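Local coordinates for histone-lysine N-methyltransferase family member SUVH9 (Arabidopsis thaliana, PDB 4NJ5), which acts in gene silencing and, lacking detectable methyltransferase activity, may bind methylated DNA and recruit RNA polymerase V to chromatin, at residues Gly179-Glu183 and Leu232-Arg236; Val192-Phe197 and Gln224-Ser229; Asn261-Phe267 and Leu359-Val365; Val375-Leu381 and Ile494-Leu500. All coordinates share one frame; numbering follows the deposited sequence.

Contact 1 (Gly179-Glu183 and Leu232-Arg236)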
# COMPACT_ATOMS: atom_id res chain seq x y z
N GLY A 179 -7.82 -10.01 10.83
CA GLY A 179 -6.81 -10.68 10.03
C GLY A 179 -7.47 -11.51 8.94
O GLY A 179 -8.35 -12.32 9.22
N LEU A 180 -7.04 -11.30 7.70
CA LEU A 180 -7.66 -11.97 6.56
C LEU A 180 -6.60 -12.54 5.63
O LEU A 180 -5.58 -11.90 5.36
CB LEU A 180 -8.53 -10.98 5.77
CG LEU A 180 -9.72 -10.27 6.43
CD1 LEU A 180 -9.29 -9.13 7.34
CD2 LEU A 180 -10.68 -9.75 5.36
N LYS A 181 -6.82 -13.76 5.14
CA LYS A 181 -5.98 -14.27 4.07
C LYS A 181 -6.35 -13.49 2.83
O LYS A 181 -7.40 -13.72 2.23
CB LYS A 181 -6.17 -15.76 3.83
CG LYS A 181 -5.36 -16.27 2.64
CD LYS A 181 -5.57 -17.75 2.35
CE LYS A 181 -4.89 -18.62 3.41
NZ LYS A 181 -3.47 -18.23 3.60
N TYR A 182 -5.50 -12.55 2.45
CA TYR A 182 -5.84 -11.62 1.39
C TYR A 182 -4.65 -11.41 0.47
O TYR A 182 -3.51 -11.29 0.92
CB TYR A 182 -6.33 -10.30 1.99
CG TYR A 182 -7.22 -9.49 1.07
CD1 TYR A 182 -8.60 -9.65 1.09
CD2 TYR A 182 -6.68 -8.56 0.19
CE1 TYR A 182 -9.41 -8.91 0.26
CE2 TYR A 182 -7.49 -7.81 -0.64
CZ TYR A 182 -8.85 -7.99 -0.60
OH TYR A 182 -9.66 -7.26 -1.43
N GLU A 183 -4.93 -11.38 -0.83
CA GLU A 183 -3.90 -11.28 -1.86
C GLU A 183 -3.11 -9.97 -1.75
O GLU A 183 -3.68 -8.88 -1.80
CB GLU A 183 -4.57 -11.41 -3.23
CG GLU A 183 -3.62 -11.55 -4.42
CD GLU A 183 -4.36 -11.80 -5.73
OE1 GLU A 183 -5.61 -11.80 -5.73
OE2 GLU A 183 -3.69 -12.02 -6.76
N LEU A 232 -12.63 -4.57 1.83
CA LEU A 232 -11.81 -5.65 1.30
C LEU A 232 -12.65 -6.71 0.60
O LEU A 232 -12.40 -7.07 -0.57
CB LEU A 232 -10.99 -6.30 2.42
CG LEU A 232 -9.51 -5.96 2.57
CD1 LEU A 232 -9.14 -4.73 1.77
CD2 LEU A 232 -9.15 -5.76 4.03
N LYS A 233 -13.66 -7.22 1.31
CA LYS A 233 -14.52 -8.26 0.76
C LYS A 233 -15.24 -7.76 -0.49
O LYS A 233 -15.37 -8.48 -1.48
CB LYS A 233 -15.51 -8.75 1.82
CG LYS A 233 -14.85 -9.49 2.98
CD LYS A 233 -15.83 -10.32 3.79
CE LYS A 233 -16.23 -9.64 5.09
NZ LYS A 233 -17.03 -10.53 5.98
N PHE A 234 -15.67 -6.50 -0.44
CA PHE A 234 -16.32 -5.85 -1.57
C PHE A 234 -15.42 -5.81 -2.81
O PHE A 234 -15.85 -6.18 -3.92
CB PHE A 234 -16.74 -4.44 -1.18
CG PHE A 234 -17.54 -3.73 -2.22
CD1 PHE A 234 -18.89 -4.00 -2.39
CD2 PHE A 234 -16.95 -2.78 -3.05
CE1 PHE A 234 -19.63 -3.34 -3.35
CE2 PHE A 234 -17.68 -2.13 -4.01
CZ PHE A 234 -19.02 -2.40 -4.17
N ALA A 235 -14.17 -5.38 -2.63
CA ALA A 235 -13.20 -5.32 -3.73
C ALA A 235 -12.96 -6.70 -4.34
O ALA A 235 -13.01 -6.89 -5.57
CB ALA A 235 -11.89 -4.74 -3.24
N ARG A 236 -12.71 -7.67 -3.46
CA ARG A 236 -12.52 -9.05 -3.89
C ARG A 236 -13.69 -9.54 -4.74
O ARG A 236 -13.51 -10.11 -5.82
CB ARG A 236 -12.33 -9.94 -2.66
CG ARG A 236 -12.46 -11.43 -2.93
CD ARG A 236 -12.71 -12.20 -1.65
NE ARG A 236 -11.53 -12.29 -0.80
CZ ARG A 236 -11.55 -12.65 0.48
NH1 ARG A 236 -12.70 -12.94 1.07
NH2 ARG A 236 -10.42 -12.70 1.18

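Contact 2 (Val192-Phe197 and Gln224-Ser229)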
# COMPACT_ATOMS: atom_id res chain seq x y z
N VAL A 192 -6.48 -5.46 8.86
CA VAL A 192 -7.20 -4.21 8.66
C VAL A 192 -7.87 -3.74 9.95
O VAL A 192 -8.45 -4.53 10.69
CB VAL A 192 -8.23 -4.33 7.51
CG1 VAL A 192 -9.27 -5.40 7.81
CG2 VAL A 192 -8.89 -2.98 7.24
N TYR A 193 -7.74 -2.45 10.23
CA TYR A 193 -8.34 -1.87 11.42
C TYR A 193 -9.82 -1.57 11.17
O TYR A 193 -10.15 -0.84 10.24
CB TYR A 193 -7.57 -0.61 11.82
CG TYR A 193 -8.18 0.16 12.96
CD1 TYR A 193 -8.40 -0.43 14.19
CD2 TYR A 193 -8.51 1.51 12.81
CE1 TYR A 193 -8.96 0.28 15.24
CE2 TYR A 193 -9.06 2.23 13.85
CZ TYR A 193 -9.28 1.61 15.06
OH TYR A 193 -9.83 2.32 16.10
N ASP A 194 -10.70 -2.14 11.99
CA ASP A 194 -12.13 -1.96 11.81
C ASP A 194 -12.76 -1.01 12.83
O ASP A 194 -13.98 -0.86 12.87
CB ASP A 194 -12.87 -3.31 11.83
CG ASP A 194 -12.82 -4.03 10.49
OD1 ASP A 194 -12.58 -3.36 9.46
OD2 ASP A 194 -13.05 -5.26 10.48
N GLY A 195 -11.94 -0.39 13.66
CA GLY A 195 -12.44 0.60 14.60
C GLY A 195 -12.75 0.09 15.99
O GLY A 195 -12.13 -0.86 16.48
N LEU A 196 -13.73 0.72 16.63
CA LEU A 196 -14.02 0.50 18.04
C LEU A 196 -15.29 -0.30 18.28
O LEU A 196 -16.32 -0.07 17.65
CB LEU A 196 -14.09 1.84 18.78
CG LEU A 196 -12.83 2.70 18.64
CD1 LEU A 196 -13.01 4.05 19.31
CD2 LEU A 196 -11.63 1.96 19.22
N PHE A 197 -15.20 -1.25 19.21
CA PHE A 197 -16.32 -2.11 19.58
C PHE A 197 -16.43 -2.07 21.10
O PHE A 197 -15.46 -1.76 21.78
CB PHE A 197 -16.05 -3.55 19.14
CG PHE A 197 -16.23 -3.79 17.66
CD1 PHE A 197 -15.40 -3.20 16.73
CD2 PHE A 197 -17.23 -4.65 17.21
CE1 PHE A 197 -15.56 -3.44 15.37
CE2 PHE A 197 -17.40 -4.89 15.86
CZ PHE A 197 -16.56 -4.29 14.94
N GLN A 224 -19.26 5.31 13.17
CA GLN A 224 -17.91 5.23 12.62
C GLN A 224 -17.93 5.04 11.11
O GLN A 224 -18.94 4.63 10.54
CB GLN A 224 -17.13 4.07 13.26
CG GLN A 224 -16.74 4.29 14.71
CD GLN A 224 -16.04 3.08 15.29
OE1 GLN A 224 -14.82 3.10 15.51
NE2 GLN A 224 -16.79 2.02 15.53
N ALA A 225 -16.81 5.34 10.47
CA ALA A 225 -16.65 5.09 9.05
C ALA A 225 -16.78 3.59 8.77
O ALA A 225 -16.60 2.77 9.67
CB ALA A 225 -15.30 5.59 8.57
N GLU A 226 -17.10 3.26 7.52
CA GLU A 226 -17.24 1.88 7.08
C GLU A 226 -16.01 1.06 7.46
O GLU A 226 -14.88 1.55 7.38
CB GLU A 226 -17.45 1.83 5.56
CG GLU A 226 -17.84 0.46 5.02
CD GLU A 226 -17.95 0.43 3.50
OE1 GLU A 226 -17.66 1.46 2.85
OE2 GLU A 226 -18.32 -0.63 2.95
N MET A 227 -16.24 -0.17 7.89
CA MET A 227 -15.14 -1.07 8.22
C MET A 227 -14.29 -1.38 7.00
O MET A 227 -14.81 -1.52 5.89
CB MET A 227 -15.67 -2.36 8.83
CG MET A 227 -16.25 -2.19 10.22
SD MET A 227 -16.73 -3.75 10.97
CE MET A 227 -17.89 -4.35 9.74
N GLY A 228 -12.99 -1.49 7.21
CA GLY A 228 -12.06 -1.82 6.14
C GLY A 228 -12.23 -3.24 5.64
O GLY A 228 -12.03 -3.51 4.45
N SER A 229 -12.59 -4.17 6.52
CA SER A 229 -12.79 -5.56 6.11
C SER A 229 -13.94 -5.68 5.11
O SER A 229 -13.88 -6.48 4.16
CB SER A 229 -12.99 -6.48 7.32
OG SER A 229 -14.06 -6.05 8.15

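Contact 3 (Asn261-Phe267 and Leu359-Val365)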
# COMPACT_ATOMS: atom_id res chain seq x y z
N ASN A 261 -2.74 -6.39 -20.04
CA ASN A 261 -2.79 -7.80 -19.68
C ASN A 261 -3.82 -8.08 -18.60
O ASN A 261 -4.11 -9.23 -18.27
CB ASN A 261 -1.41 -8.30 -19.26
CG ASN A 261 -0.41 -8.26 -20.39
OD1 ASN A 261 -0.73 -8.63 -21.52
ND2 ASN A 261 0.80 -7.80 -20.11
N VAL A 262 -4.35 -7.00 -18.03
CA VAL A 262 -5.46 -7.08 -17.09
C VAL A 262 -6.56 -6.12 -17.54
O VAL A 262 -6.27 -5.09 -18.15
CB VAL A 262 -5.01 -6.77 -15.64
CG1 VAL A 262 -4.26 -7.95 -15.06
CG2 VAL A 262 -4.16 -5.51 -15.61
N PRO A 263 -7.82 -6.46 -17.26
CA PRO A 263 -8.94 -5.61 -17.68
C PRO A 263 -8.99 -4.30 -16.89
O PRO A 263 -8.62 -4.29 -15.72
CB PRO A 263 -10.17 -6.46 -17.37
CG PRO A 263 -9.72 -7.42 -16.31
CD PRO A 263 -8.29 -7.71 -16.62
N VAL A 264 -9.42 -3.22 -17.52
CA VAL A 264 -9.57 -1.94 -16.84
C VAL A 264 -11.05 -1.57 -16.73
O VAL A 264 -11.69 -1.27 -17.73
CB VAL A 264 -8.82 -0.80 -17.55
CG1 VAL A 264 -8.96 0.49 -16.77
CG2 VAL A 264 -7.36 -1.17 -17.72
N TYR A 265 -11.58 -1.60 -15.52
CA TYR A 265 -13.01 -1.39 -15.30
C TYR A 265 -13.42 0.05 -15.57
O TYR A 265 -12.65 0.98 -15.35
CB TYR A 265 -13.41 -1.75 -13.87
CG TYR A 265 -13.44 -3.22 -13.55
CD1 TYR A 265 -12.92 -4.18 -14.42
CD2 TYR A 265 -14.01 -3.66 -12.36
CE1 TYR A 265 -12.97 -5.52 -14.10
CE2 TYR A 265 -14.06 -4.99 -12.04
CZ TYR A 265 -13.54 -5.92 -12.90
OH TYR A 265 -13.60 -7.25 -12.56
N LEU A 266 -14.66 0.22 -16.02
CA LEU A 266 -15.26 1.54 -16.16
C LEU A 266 -16.61 1.55 -15.47
O LEU A 266 -17.54 0.86 -15.90
CB LEU A 266 -15.41 1.92 -17.63
CG LEU A 266 -16.09 3.27 -17.84
CD1 LEU A 266 -15.21 4.38 -17.28
CD2 LEU A 266 -16.39 3.51 -19.31
N PHE A 267 -16.73 2.34 -14.41
CA PHE A 267 -17.92 2.32 -13.57
C PHE A 267 -18.55 3.70 -13.44
O PHE A 267 -17.85 4.70 -13.29
CB PHE A 267 -17.55 1.79 -12.18
CG PHE A 267 -18.72 1.63 -11.27
CD1 PHE A 267 -19.58 0.55 -11.41
CD2 PHE A 267 -18.97 2.55 -10.26
CE1 PHE A 267 -20.66 0.39 -10.56
CE2 PHE A 267 -20.05 2.40 -9.42
CZ PHE A 267 -20.90 1.32 -9.57
N LEU A 359 1.20 -2.66 -16.74
CA LEU A 359 0.16 -2.81 -15.73
C LEU A 359 -0.18 -4.27 -15.46
O LEU A 359 -0.29 -5.07 -16.39
CB LEU A 359 -1.10 -2.04 -16.15
CG LEU A 359 -2.36 -2.26 -15.30
CD1 LEU A 359 -2.20 -1.69 -13.90
CD2 LEU A 359 -3.59 -1.67 -15.98
N ARG A 360 -0.32 -4.61 -14.18
CA ARG A 360 -0.64 -5.98 -13.77
C ARG A 360 -1.71 -5.98 -12.68
O ARG A 360 -2.21 -7.04 -12.29
CB ARG A 360 0.61 -6.68 -13.24
CG ARG A 360 0.97 -6.26 -11.82
CD ARG A 360 2.42 -6.57 -11.49
NE ARG A 360 2.82 -6.02 -10.20
CZ ARG A 360 3.14 -4.74 -9.99
NH1 ARG A 360 3.09 -3.87 -10.99
NH2 ARG A 360 3.49 -4.33 -8.78
N ASN A 361 -2.06 -4.80 -12.19
CA ASN A 361 -3.11 -4.66 -11.18
C ASN A 361 -4.47 -4.37 -11.82
O ASN A 361 -4.54 -3.75 -12.88
CB ASN A 361 -2.74 -3.56 -10.19
CG ASN A 361 -1.63 -3.98 -9.25
OD1 ASN A 361 -0.53 -3.43 -9.31
ND2 ASN A 361 -1.90 -4.95 -8.38
N ARG A 362 -5.54 -4.81 -11.17
CA ARG A 362 -6.87 -4.55 -11.69
C ARG A 362 -7.37 -3.19 -11.19
O ARG A 362 -7.55 -2.98 -9.99
CB ARG A 362 -7.84 -5.67 -11.29
CG ARG A 362 -9.13 -5.70 -12.10
CD ARG A 362 -9.93 -6.98 -11.85
NE ARG A 362 -9.56 -8.07 -12.75
CZ ARG A 362 -8.60 -8.96 -12.50
NH1 ARG A 362 -8.34 -9.91 -13.38
NH2 ARG A 362 -7.90 -8.89 -11.38
N LEU A 363 -7.56 -2.26 -12.12
CA LEU A 363 -7.95 -0.91 -11.78
C LEU A 363 -9.35 -0.57 -12.28
O LEU A 363 -9.91 -1.26 -13.14
CB LEU A 363 -6.96 0.10 -12.34
CG LEU A 363 -5.49 -0.12 -12.01
CD1 LEU A 363 -4.62 0.90 -12.73
CD2 LEU A 363 -5.27 -0.05 -10.51
N GLU A 364 -9.90 0.51 -11.74
CA GLU A 364 -11.25 0.94 -12.05
C GLU A 364 -11.31 2.45 -12.22
O GLU A 364 -10.90 3.20 -11.34
CB GLU A 364 -12.21 0.48 -10.95
CG GLU A 364 -13.62 1.03 -11.05
CD GLU A 364 -14.58 0.31 -10.12
OE1 GLU A 364 -14.92 -0.86 -10.41
OE2 GLU A 364 -14.99 0.91 -9.11
N VAL A 365 -11.80 2.87 -13.38
CA VAL A 365 -12.05 4.27 -13.67
C VAL A 365 -13.52 4.52 -13.36
O VAL A 365 -14.39 3.95 -14.00
CB VAL A 365 -11.77 4.59 -15.14
CG1 VAL A 365 -12.11 6.05 -15.45
CG2 VAL A 365 -10.32 4.30 -15.48
O HOH W 1 -0.76 -4.69 -19.13
O HOH W 2 -6.56 -2.68 -14.52

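Contact 4 (Val375-Leu381 and Ile494-Leu500)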
# COMPACT_ATOMS: atom_id res chain seq x y z
N VAL A 375 -9.61 7.14 -10.40
CA VAL A 375 -9.08 5.79 -10.54
C VAL A 375 -8.85 5.18 -9.17
O VAL A 375 -8.29 5.82 -8.29
CB VAL A 375 -7.76 5.79 -11.32
CG1 VAL A 375 -7.21 4.38 -11.43
CG2 VAL A 375 -7.94 6.42 -12.70
N ARG A 376 -9.30 3.94 -9.00
CA ARG A 376 -9.06 3.20 -7.77
C ARG A 376 -8.58 1.80 -8.12
O ARG A 376 -8.78 1.35 -9.25
CB ARG A 376 -10.34 3.13 -6.94
CG ARG A 376 -11.54 2.62 -7.73
CD ARG A 376 -12.68 2.19 -6.82
NE ARG A 376 -13.49 3.31 -6.34
CZ ARG A 376 -14.69 3.63 -6.81
NH1 ARG A 376 -15.23 2.92 -7.78
NH2 ARG A 376 -15.35 4.66 -6.30
N SER A 377 -7.97 1.11 -7.17
CA SER A 377 -7.48 -0.25 -7.41
C SER A 377 -8.32 -1.29 -6.69
O SER A 377 -8.70 -1.10 -5.54
CB SER A 377 -6.02 -0.37 -6.96
OG SER A 377 -5.59 -1.72 -6.99
N LEU A 378 -8.61 -2.40 -7.37
CA LEU A 378 -9.29 -3.52 -6.72
C LEU A 378 -8.29 -4.31 -5.88
O LEU A 378 -8.67 -5.02 -4.95
CB LEU A 378 -9.95 -4.46 -7.73
CG LEU A 378 -10.85 -3.90 -8.84
CD1 LEU A 378 -11.66 -5.01 -9.48
CD2 LEU A 378 -11.77 -2.81 -8.33
N ASP A 379 -7.02 -4.18 -6.22
CA ASP A 379 -5.98 -4.93 -5.54
C ASP A 379 -5.35 -4.10 -4.43
O ASP A 379 -5.47 -2.87 -4.42
CB ASP A 379 -4.90 -5.37 -6.53
CG ASP A 379 -5.47 -6.14 -7.71
OD1 ASP A 379 -6.48 -6.85 -7.53
OD2 ASP A 379 -4.91 -6.03 -8.82
N VAL A 380 -4.70 -4.78 -3.50
CA VAL A 380 -3.92 -4.10 -2.48
C VAL A 380 -2.67 -3.56 -3.16
O VAL A 380 -2.07 -4.23 -3.99
CB VAL A 380 -3.53 -5.08 -1.35
CG1 VAL A 380 -2.40 -4.53 -0.51
CG2 VAL A 380 -4.75 -5.41 -0.50
N LEU A 381 -2.31 -2.32 -2.83
CA LEU A 381 -1.08 -1.75 -3.35
C LEU A 381 -0.15 -1.42 -2.20
O LEU A 381 -0.52 -0.69 -1.28
CB LEU A 381 -1.37 -0.49 -4.17
CG LEU A 381 -2.31 -0.67 -5.36
CD1 LEU A 381 -2.66 0.68 -5.94
CD2 LEU A 381 -1.66 -1.56 -6.41
N ILE A 494 -1.74 1.27 0.13
CA ILE A 494 -3.08 1.72 -0.24
C ILE A 494 -4.08 0.58 -0.23
O ILE A 494 -3.98 -0.35 -1.04
CB ILE A 494 -3.08 2.36 -1.64
CG1 ILE A 494 -1.96 3.40 -1.76
CG2 ILE A 494 -4.44 2.96 -1.95
CD1 ILE A 494 -1.74 3.93 -3.17
N PRO A 495 -5.06 0.63 0.68
CA PRO A 495 -6.13 -0.38 0.67
C PRO A 495 -6.98 -0.24 -0.60
O PRO A 495 -7.03 0.85 -1.17
CB PRO A 495 -6.95 -0.04 1.92
CG PRO A 495 -6.60 1.36 2.27
CD PRO A 495 -5.19 1.57 1.81
N PRO A 496 -7.61 -1.29 -1.05
CA PRO A 496 -8.44 -1.23 -2.22
C PRO A 496 -9.60 -0.27 -2.04
O PRO A 496 -10.09 -0.07 -0.98
CB PRO A 496 -8.99 -2.62 -2.31
CG PRO A 496 -8.02 -3.46 -1.68
CD PRO A 496 -7.35 -2.66 -0.64
N MET A 497 -9.95 0.35 -3.14
CA MET A 497 -11.03 1.28 -3.31
C MET A 497 -10.65 2.67 -2.88
O MET A 497 -11.40 3.57 -3.02
CB MET A 497 -12.33 0.81 -2.65
CG MET A 497 -12.72 -0.60 -2.96
SD MET A 497 -13.01 -0.85 -4.68
CE MET A 497 -11.71 -1.90 -5.14
N THR A 498 -9.45 2.85 -2.41
CA THR A 498 -8.97 4.16 -2.16
C THR A 498 -8.55 4.81 -3.45
O THR A 498 -7.85 4.25 -4.21
CB THR A 498 -7.81 4.15 -1.16
OG1 THR A 498 -8.28 3.68 0.10
CG2 THR A 498 -7.23 5.48 -1.01
N GLU A 499 -9.03 6.00 -3.70
CA GLU A 499 -8.69 6.70 -4.92
C GLU A 499 -7.19 7.01 -5.02
O GLU A 499 -6.56 7.39 -4.08
CB GLU A 499 -9.56 7.95 -5.09
CG GLU A 499 -9.23 8.76 -6.32
CD GLU A 499 -10.14 9.93 -6.62
OE1 GLU A 499 -9.97 10.55 -7.62
OE2 GLU A 499 -11.03 10.26 -5.88
N LEU A 500 -6.67 6.87 -6.22
CA LEU A 500 -5.27 7.21 -6.45
C LEU A 500 -5.19 8.67 -6.83
O LEU A 500 -6.05 9.18 -7.54
CB LEU A 500 -4.70 6.36 -7.57
CG LEU A 500 -4.72 4.85 -7.37
CD1 LEU A 500 -4.10 4.16 -8.57
CD2 LEU A 500 -3.98 4.47 -6.08
O HOH W 3 -8.07 9.40 -9.54
O HOH W 4 -12.95 5.70 -4.14
O HOH W 5 -7.15 1.63 -4.37
O HOH W 6 -5.05 -0.18 -3.59

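Contact 1 (Gly179-Glu183 and Leu232-Arg236)
L232 lies over one face of the Y182 ring, its CG 3.9 Å from the ring centroid and 18° off the ring normal, which meets the geometry of a CH-pi contact displaced toward the rim. Its CB sits 3.7 Å from CE1 of Y182, so the leucine covers the hydroxyl-bearing half of the ring. The phenol is sent toward the helix because CG of Y182 stands roughly opposite its backbone N (chi1 -156°). There Y182 OH donates to L232 O over 2.9 Å, from a position tilted 31° out of the carbonyl plane. The same oxygen takes the helical bond from R236 N at 3.0 Å, so L232 O accepts from one donor inside the helix and one outside it. Y182 thereby ties the loop just after strand 174-180, part of the sheet of the SRA domain, to helix 228-240. The methyl CB of A235 rests 3.8 Å from Y182 OH. R236 runs past the ring in the opposite direction, and a bend at its third torsion brings NH2 to 3.6 Å from CD1 of Y182. That nitrogen also has K181 O near the guanidinium plane, 3.4 Å away. L180 adds a looser apolar touch through CD2, 4.5 Å from CD2 of L232, and both leucines also meet V192 on strand 190-206. E183, next in the loop, forms a salt bridge with K239 farther along the helix.

Contact 2 (Val192-Phe197 and Gln224-Ser229)
The F197 ring meets M227 at its edge: SD is 5.3 Å from the centroid and 82° off the ring normal, with CZ the nearest ring atom, a Met-aromatic contact. The flat carboxylate of D194 bonds to the start of the helix with both oxygens. OD1 accepts from S229 N on its syn lone pair over 3.0 Å with an N-H...O angle of 168°. OD2 takes the S229 hydroxyl at 2.7 Å, somewhat out of plane, and S229 OG reaches it from between its own backbone N and carbonyl carbon (chi1 55°). R178 forms a salt bridge to OD2 as well, which would further stabilise the negative charge. The Q224 amide pairs with the backbone of L196: OE1 accepts from L196 N at 2.8 Å, and NE2 donates to L196 O at 3.0 Å, each bond lying in the plane of its acceptor's carbonyl. V192 packs through CG2 on G228 CA, 3.6 Å away. M227 is the N-cap residue of helix 228-240, and D194, from a strand of the SRA sheet, engages its first turn through S229, while the single side-chain amide of Q224 satisfies both N-H and C=O of L196, as the partner residue in a hydrogen-bonded antiparallel pair would.

Contact 3 (Asn261-Phe267 and Leu359-Val365)
Water 2 is gripped by three backbone groups: it accepts from L363 N at 2.6 Å and donates to P263 O at 2.9 Å and to N361 O at 2.8 Å. It fills in where the two chains have not yet come into direct pairing. Beyond it the backbones bond directly. Y265 N donates to L363 O at 2.9 Å, V365 N to Y265 O at 2.9 Å, and F267 N to V365 O at 2.9 Å. The short strand axes lie 32° apart in the same direction, and this is a parallel pairing in the mixed four-stranded sheet, joining a strand from the pre-SET sequence range to one from the SET range. On the sheet face carrying Y265 and E364, the carboxylate is nearly coplanar with the ring (26°) and sets OE1 at its edge, 3.5 Å from CD2. That carboxylate is held from elsewhere: OE1 by Y250, OE2 by R376 and R246. Y265 OH in turn is hydrogen-bonded to L238 O. The extended start of R362 carries CD across the Y265 hydroxyl end, and a bend at its third torsion (-89°) turns NE to 3.6 Å from CG of P263. On the face of V264, L266 and V365 the contacts are apolar: V264 meets V365, and L266 presses CD1 on V365; L359 from the preceding loop touches V264. Before the direct pairing begins, V262 packs CG2 on L359 CG, and water 1 bridges N261 N and L359 O.

Contact 4 (Val375-Leu381 and Ile494-Leu500)
Direct backbone hydrogen bonds fix the two segments at three places. L500 N donates almost straight to V375 O, 2.8 Å with an N-H...O angle of 177°. M497 N reaches S377 O at 3.1 Å. L381 and I494 form an antiparallel hydrogen-bonded pair, with L381 N to I494 O at 3.1 Å and I494 N to L381 O at 2.7 Å. Between these points the 494-500 chain makes a type II turn from P495 to T498, with M497 at positive phi (83°). Waters bridge the gaps: water 3 accepts from V375 N and donates to both E499 OE1 and L500 O, while water 4 links M497 O to R376 NE, the latter a longer bond. Apolar contacts come from the turn and its flanks. The M497 chain bends at its second torsion (-62°), which carries SD to 3.7 Å from R376 CD; its CE lies implausibly close to L378 CD2, and the exact position of that methyl is doubtful. P496 lays CD 3.8 Å from V380 CG2, and the side chains of L381 and L500 cross at about a right angle, CD1 of L381 lying 4.0 Å from CD2 of L500. The R376 guanidinium has its strongest partner, E364, outside the two segments and also makes a cation-pi contact with F366. The directional bonds across this contact within the SET region come from main-chain atoms and ordered waters, while the side chains that meet are largely apolar; P496 extends that cover to helix 228-240 through A235.

How the contacts relate
From the N terminus, strand 174-180 opens contact 1, and contact 2 opens and closes within that loop before helix 228-240 completes contact 1; the two share the helix and meet at V192. Contact 3 follows in series, closing a loop of 91 residues that carries all the zinc-binding cysteines. Contact 4 then closes a still longer loop spanning most of the SET range. Contacts 3 and 4 use neighbouring strands of one sheet and also meet where Y265 packs on L378. Contact 1 touches contact 4 through L232 on P496 and Y182 on V380, so helix 228-240 and the loop after strand 174-180 together join the SRA side to the SET side.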